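Local coordinates for nisin biosynthesis protein nisC (Lactococcus lactis subsp. lactis, PDB 2G0D) that probably catalyses the zinc-dependent cyclisation that forms the thioether rings of the lantibiotic nisin during its biosynthesis, at residues L105-V117 against I143-Y155. Numbering follows the deposited sequence.
Sequences LLDSLNRYIEYFV and ILSYLLLINDEQY
I113 packs on I143 where helix 105-117 runs against helix 143-147, the short axes inclined at 140° and 12.0 Å apart at closest approach, while the loop that follows carries Y155 back to E114. The polar centre is the amide of N110. Its OD1 lies in the ring plane of Y146, at the edge, and accepts a hydrogen bond of 2.7 Å from Y146 OH, received in the carbonyl plane on a lone pair; amide and ring planes stand 42° apart. N110 ND2 donates to two waters, one bound by Y146 OH and the other by D107 OD1 and Y155 OH, so both ends of this buried amide are held and its rotation is fixed. I150 CD1 lies 3.6 Å from N110 ND2. Farther along helix 105-117, the contact turns apolar: CG2 of I143 meets I113 CG2 at 3.7 Å and V117 CG2 at 3.8 Å, and its CD1 reaches the edge of the F116 ring. E114, its chain extended and CG anti to the backbone N (chi1 176°), brings OE1 to the edge of the Y155 ring, 3.3 Å from CE1, and a water links OE2 to Q154 O. Helix 156-168 continues the packing through V117 and L147. Such pairing of obliquely antiparallel helices through a largely buried interface is characteristic of the alpha-toroid of LanC-type cyclases.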
loop_
_atom_site.group_PDB
_atom_site.type_symbol
_atom_site.label_atom_id
_atom_site.label_comp_id
_atom_site.label_asym_id
_atom_site.label_seq_id
_atom_site.Cartn_x
_atom_site.Cartn_y
_atom_site.Cartn_z
ATOM N N LEU A 105 -3.420 16.989 16.733
ATOM C CA LEU A 105 -3.535 16.862 15.283
ATOM C C LEU A 105 -4.057 15.487 14.859
ATOM O O LEU A 105 -4.937 15.397 14.010
ATOM C CB LEU A 105 -2.193 17.169 14.604
ATOM C CG LEU A 105 -2.142 17.154 13.066
ATOM C CD1 LEU A 105 -3.255 18.060 12.434
ATOM C CD2 LEU A 105 -0.761 17.558 12.562
ATOM N N LEU A 106 -3.517 14.419 15.442
ATOM C CA LEU A 106 -3.938 13.050 15.085
ATOM C C LEU A 106 -5.432 12.803 15.400
ATOM O O LEU A 106 -6.139 12.210 14.591
ATOM C CB LEU A 106 -3.045 12.003 15.770
ATOM C CG LEU A 106 -1.638 11.833 15.150
ATOM C CD1 LEU A 106 -0.635 11.170 16.106
ATOM C CD2 LEU A 106 -1.740 11.012 13.856
ATOM N N ASP A 107 -5.895 13.279 16.560
ATOM C CA ASP A 107 -7.310 13.187 16.954
ATOM C C ASP A 107 -8.254 13.863 15.961
ATOM O O ASP A 107 -9.280 13.293 15.601
ATOM C CB ASP A 107 -7.529 13.762 18.367
ATOM C CG ASP A 107 -6.966 12.866 19.458
ATOM O OD1 ASP A 107 -6.657 11.679 19.176
ATOM O OD2 ASP A 107 -6.819 13.345 20.599
ATOM N N SER A 108 -7.890 15.068 15.522
ATOM C CA SER A 108 -8.617 15.784 14.470
ATOM C C SER A 108 -8.670 14.988 13.187
ATOM O O SER A 108 -9.731 14.836 12.573
ATOM C CB SER A 108 -7.951 17.120 14.165
ATOM O OG SER A 108 -7.856 17.873 15.342
ATOM N N LEU A 109 -7.512 14.503 12.772
ATOM C CA LEU A 109 -7.426 13.683 11.562
ATOM C C LEU A 109 -8.323 12.460 11.668
ATOM O O LEU A 109 -9.069 12.173 10.754
ATOM C CB LEU A 109 -5.971 13.309 11.250
ATOM C CG LEU A 109 -5.090 14.477 10.806
ATOM C CD1 LEU A 109 -3.628 14.126 10.920
ATOM C CD2 LEU A 109 -5.447 14.940 9.393
ATOM N N ASN A 110 -8.263 11.763 12.798
ATOM C CA ASN A 110 -9.068 10.552 13.039
ATOM C C ASN A 110 -10.583 10.783 13.000
ATOM O O ASN A 110 -11.333 10.011 12.393
ATOM C CB ASN A 110 -8.664 9.915 14.372
ATOM C CG ASN A 110 -7.241 9.348 14.353
ATOM O OD1 ASN A 110 -6.655 9.154 13.291
ATOM N ND2 ASN A 110 -6.691 9.071 15.541
ATOM N N ARG A 111 -11.035 11.855 13.660
ATOM C CA ARG A 111 -12.443 12.228 13.636
ATOM C C ARG A 111 -12.862 12.611 12.222
ATOM O O ARG A 111 -13.918 12.201 11.752
ATOM C CB ARG A 111 -12.749 13.364 14.644
ATOM C CG ARG A 111 -12.472 13.009 16.136
ATOM C CD ARG A 111 -12.470 11.466 16.460
ATOM N NE ARG A 111 -12.450 11.212 17.903
ATOM C CZ ARG A 111 -13.458 10.691 18.608
ATOM N NH1 ARG A 111 -14.589 10.295 18.020
ATOM N NH2 ARG A 111 -13.330 10.544 19.925
ATOM N N TYR A 112 -12.028 13.358 11.514
ATOM C CA TYR A 112 -12.347 13.634 10.123
ATOM C C TYR A 112 -12.421 12.336 9.312
ATOM O O TYR A 112 -13.346 12.151 8.519
ATOM C CB TYR A 112 -11.410 14.672 9.458
ATOM C CG TYR A 112 -11.643 14.711 7.948
ATOM C CD1 TYR A 112 -12.762 15.357 7.387
ATOM C CD2 TYR A 112 -10.790 14.035 7.091
ATOM C CE1 TYR A 112 -12.972 15.346 5.988
ATOM C CE2 TYR A 112 -11.001 14.020 5.724
ATOM C CZ TYR A 112 -12.073 14.655 5.179
ATOM O OH TYR A 112 -12.210 14.591 3.801
ATOM N N ILE A 113 -11.460 11.434 9.524
ATOM C CA ILE A 113 -11.449 10.168 8.799
ATOM C C ILE A 113 -12.724 9.357 9.030
ATOM O O ILE A 113 -13.314 8.856 8.068
ATOM C CB ILE A 113 -10.208 9.288 9.126
ATOM C CG1 ILE A 113 -8.923 9.908 8.546
ATOM C CG2 ILE A 113 -10.408 7.884 8.545
ATOM C CD1 ILE A 113 -7.597 9.378 9.165
ATOM N N GLU A 114 -13.130 9.218 10.296
ATOM C CA GLU A 114 -14.350 8.509 10.642
ATOM C C GLU A 114 -15.591 9.154 10.015
ATOM O O GLU A 114 -16.422 8.450 9.441
ATOM C CB GLU A 114 -14.529 8.408 12.165
ATOM C CG GLU A 114 -15.856 7.743 12.578
ATOM C CD GLU A 114 -15.832 7.157 13.980
ATOM O OE1 GLU A 114 -14.950 7.517 14.798
ATOM O OE2 GLU A 114 -16.699 6.309 14.258
ATOM N N TYR A 115 -15.713 10.476 10.141
ATOM C CA TYR A 115 -16.724 11.254 9.384
ATOM C C TYR A 115 -16.666 10.958 7.866
ATOM O O TYR A 115 -17.688 10.637 7.253
ATOM C CB TYR A 115 -16.570 12.776 9.601
ATOM C CG TYR A 115 -17.255 13.577 8.504
ATOM C CD1 TYR A 115 -18.645 13.597 8.401
ATOM C CD2 TYR A 115 -16.515 14.271 7.544
ATOM C CE1 TYR A 115 -19.288 14.300 7.397
ATOM C CE2 TYR A 115 -17.167 14.996 6.515
ATOM C CZ TYR A 115 -18.549 14.995 6.457
ATOM O OH TYR A 115 -19.210 15.686 5.468
ATOM N N PHE A 116 -15.477 11.093 7.276
ATOM C CA PHE A 116 -15.284 10.842 5.845
ATOM C C PHE A 116 -15.745 9.445 5.414
ATOM O O PHE A 116 -16.488 9.294 4.430
ATOM C CB PHE A 116 -13.825 11.055 5.426
ATOM C CG PHE A 116 -13.546 10.654 3.993
ATOM C CD1 PHE A 116 -13.925 11.490 2.940
ATOM C CD2 PHE A 116 -12.954 9.424 3.700
ATOM C CE1 PHE A 116 -13.696 11.111 1.607
ATOM C CE2 PHE A 116 -12.713 9.034 2.362
ATOM C CZ PHE A 116 -13.077 9.876 1.320
ATOM N N VAL A 117 -15.307 8.423 6.141
ATOM C CA VAL A 117 -15.658 7.054 5.776
ATOM C C VAL A 117 -17.168 6.811 5.893
ATOM O O VAL A 117 -17.801 6.312 4.969
ATOM C CB VAL A 117 -14.834 6.019 6.595
ATOM C CG1 VAL A 117 -15.361 4.610 6.394
ATOM C CG2 VAL A 117 -13.371 6.086 6.187
ATOM N N ILE A 143 -7.364 3.120 3.967
ATOM C CA ILE A 143 -7.780 3.818 5.201
ATOM C C ILE A 143 -7.791 2.871 6.399
ATOM O O ILE A 143 -7.272 3.220 7.458
ATOM C CB ILE A 143 -9.144 4.527 5.033
ATOM C CG1 ILE A 143 -8.983 5.749 4.124
ATOM C CG2 ILE A 143 -9.744 4.944 6.400
ATOM C CD1 ILE A 143 -10.323 6.479 3.751
ATOM N N LEU A 144 -8.354 1.675 6.216
ATOM C CA LEU A 144 -8.379 0.636 7.257
ATOM C C LEU A 144 -6.963 0.222 7.694
ATOM O O LEU A 144 -6.710 -0.053 8.858
ATOM C CB LEU A 144 -9.214 -0.557 6.761
ATOM C CG LEU A 144 -9.531 -1.735 7.706
ATOM C CD1 LEU A 144 -10.158 -1.261 9.032
ATOM C CD2 LEU A 144 -10.421 -2.717 7.021
ATOM N N SER A 145 -6.027 0.209 6.756
ATOM C CA SER A 145 -4.624 -0.146 7.063
ATOM C C SER A 145 -4.091 0.751 8.177
ATOM O O SER A 145 -3.524 0.266 9.170
ATOM C CB SER A 145 -3.737 -0.004 5.827
ATOM O OG SER A 145 -2.449 -0.543 6.096
ATOM N N TYR A 146 -4.277 2.065 7.990
ATOM C CA TYR A 146 -3.959 3.064 9.004
ATOM C C TYR A 146 -4.798 2.881 10.274
ATOM O O TYR A 146 -4.237 2.845 11.379
ATOM C CB TYR A 146 -4.119 4.511 8.488
ATOM C CG TYR A 146 -4.130 5.512 9.637
ATOM C CD1 TYR A 146 -2.950 5.854 10.308
ATOM C CD2 TYR A 146 -5.320 6.087 10.071
ATOM C CE1 TYR A 146 -2.964 6.742 11.392
ATOM C CE2 TYR A 146 -5.350 6.971 11.164
ATOM C CZ TYR A 146 -4.170 7.283 11.830
ATOM O OH TYR A 146 -4.193 8.173 12.900
ATOM N N LEU A 147 -6.119 2.765 10.125
ATOM C CA LEU A 147 -7.024 2.654 11.300
ATOM C C LEU A 147 -6.644 1.527 12.241
ATOM O O LEU A 147 -6.679 1.722 13.450
ATOM C CB LEU A 147 -8.511 2.560 10.896
ATOM C CG LEU A 147 -9.091 3.827 10.236
ATOM C CD1 LEU A 147 -10.493 3.535 9.657
ATOM C CD2 LEU A 147 -9.140 5.014 11.198
ATOM N N LEU A 148 -6.222 0.376 11.679
ATOM C CA LEU A 148 -5.882 -0.815 12.466
ATOM C C LEU A 148 -4.640 -0.689 13.368
ATOM O O LEU A 148 -4.404 -1.539 14.242
ATOM C CB LEU A 148 -5.778 -2.057 11.566
ATOM C CG LEU A 148 -7.131 -2.522 11.005
ATOM C CD1 LEU A 148 -6.904 -3.480 9.847
ATOM C CD2 LEU A 148 -8.030 -3.172 12.089
ATOM N N LEU A 149 -3.885 0.383 13.187
ATOM C CA LEU A 149 -2.801 0.748 14.098
ATOM C C LEU A 149 -3.287 1.485 15.351
ATOM O O LEU A 149 -2.515 1.660 16.281
ATOM C CB LEU A 149 -1.794 1.660 13.374
ATOM C CG LEU A 149 -0.951 1.037 12.246
ATOM C CD1 LEU A 149 -0.162 2.156 11.573
ATOM C CD2 LEU A 149 -0.012 -0.086 12.797
ATOM N N ILE A 150 -4.529 1.971 15.348
ATOM C CA ILE A 150 -5.061 2.640 16.528
ATOM C C ILE A 150 -5.737 1.611 17.430
ATOM O O ILE A 150 -6.688 0.945 17.019
ATOM C CB ILE A 150 -6.081 3.765 16.161
ATOM C CG1 ILE A 150 -5.521 4.724 15.098
ATOM C CG2 ILE A 150 -6.499 4.538 17.398
ATOM C CD1 ILE A 150 -6.597 5.638 14.511
ATOM N N ASN A 151 -5.261 1.498 18.668
ATOM C CA ASN A 151 -5.834 0.529 19.613
ATOM C C ASN A 151 -7.041 1.046 20.409
ATOM O O ASN A 151 -7.721 0.283 21.072
ATOM C CB ASN A 151 -4.755 -0.047 20.545
ATOM C CG ASN A 151 -3.635 -0.754 19.782
ATOM O OD1 ASN A 151 -2.463 -0.437 19.970
ATOM N ND2 ASN A 151 -3.989 -1.695 18.914
ATOM N N ASP A 152 -7.306 2.337 20.330
ATOM C CA ASP A 152 -8.476 2.949 20.978
ATOM C C ASP A 152 -9.774 2.266 20.527
ATOM O O ASP A 152 -10.099 2.292 19.333
ATOM C CB ASP A 152 -8.509 4.432 20.631
ATOM C CG ASP A 152 -9.520 5.217 21.452
ATOM O OD1 ASP A 152 -10.402 4.618 22.114
ATOM O OD2 ASP A 152 -9.434 6.461 21.409
ATOM N N GLU A 153 -10.518 1.675 21.479
ATOM C CA GLU A 153 -11.743 0.920 21.151
ATOM C C GLU A 153 -12.913 1.755 20.580
ATOM O O GLU A 153 -13.880 1.195 20.045
ATOM C CB GLU A 153 -12.203 0.016 22.322
ATOM C CG GLU A 153 -13.183 0.628 23.312
ATOM C CD GLU A 153 -13.681 -0.392 24.360
ATOM O OE1 GLU A 153 -14.919 -0.604 24.488
ATOM O OE2 GLU A 153 -12.832 -0.981 25.066
ATOM N N GLN A 154 -12.818 3.080 20.667
ATOM C CA GLN A 154 -13.848 3.953 20.090
ATOM C C GLN A 154 -13.938 3.805 18.552
ATOM O O GLN A 154 -14.952 4.162 17.954
ATOM C CB GLN A 154 -13.624 5.419 20.500
ATOM C CG GLN A 154 -12.353 6.055 19.920
ATOM C CD GLN A 154 -12.346 7.577 20.057
ATOM O OE1 GLN A 154 -13.276 8.249 19.605
ATOM N NE2 GLN A 154 -11.301 8.125 20.665
ATOM N N TYR A 155 -12.898 3.240 17.929
ATOM C CA TYR A 155 -12.883 3.061 16.469
ATOM C C TYR A 155 -13.300 1.657 16.015
ATOM O O TYR A 155 -13.249 1.327 14.822
ATOM C CB TYR A 155 -11.547 3.493 15.904
ATOM C CG TYR A 155 -11.253 4.961 16.180
ATOM C CD1 TYR A 155 -12.103 5.974 15.679
ATOM C CD2 TYR A 155 -10.166 5.340 16.968
ATOM C CE1 TYR A 155 -11.853 7.322 15.939
ATOM C CE2 TYR A 155 -9.910 6.680 17.237
ATOM C CZ TYR A 155 -10.758 7.664 16.714
ATOM O OH TYR A 155 -10.505 8.995 16.961
HETATM O O HOH W 1 -8.280 9.518 18.148
HETATM O O HOH W 2 -3.937 8.398 15.960
HETATM O O HOH W 3 -16.339 3.965 15.478
HETATM O O HOH W 4 -15.235 6.908 17.410
#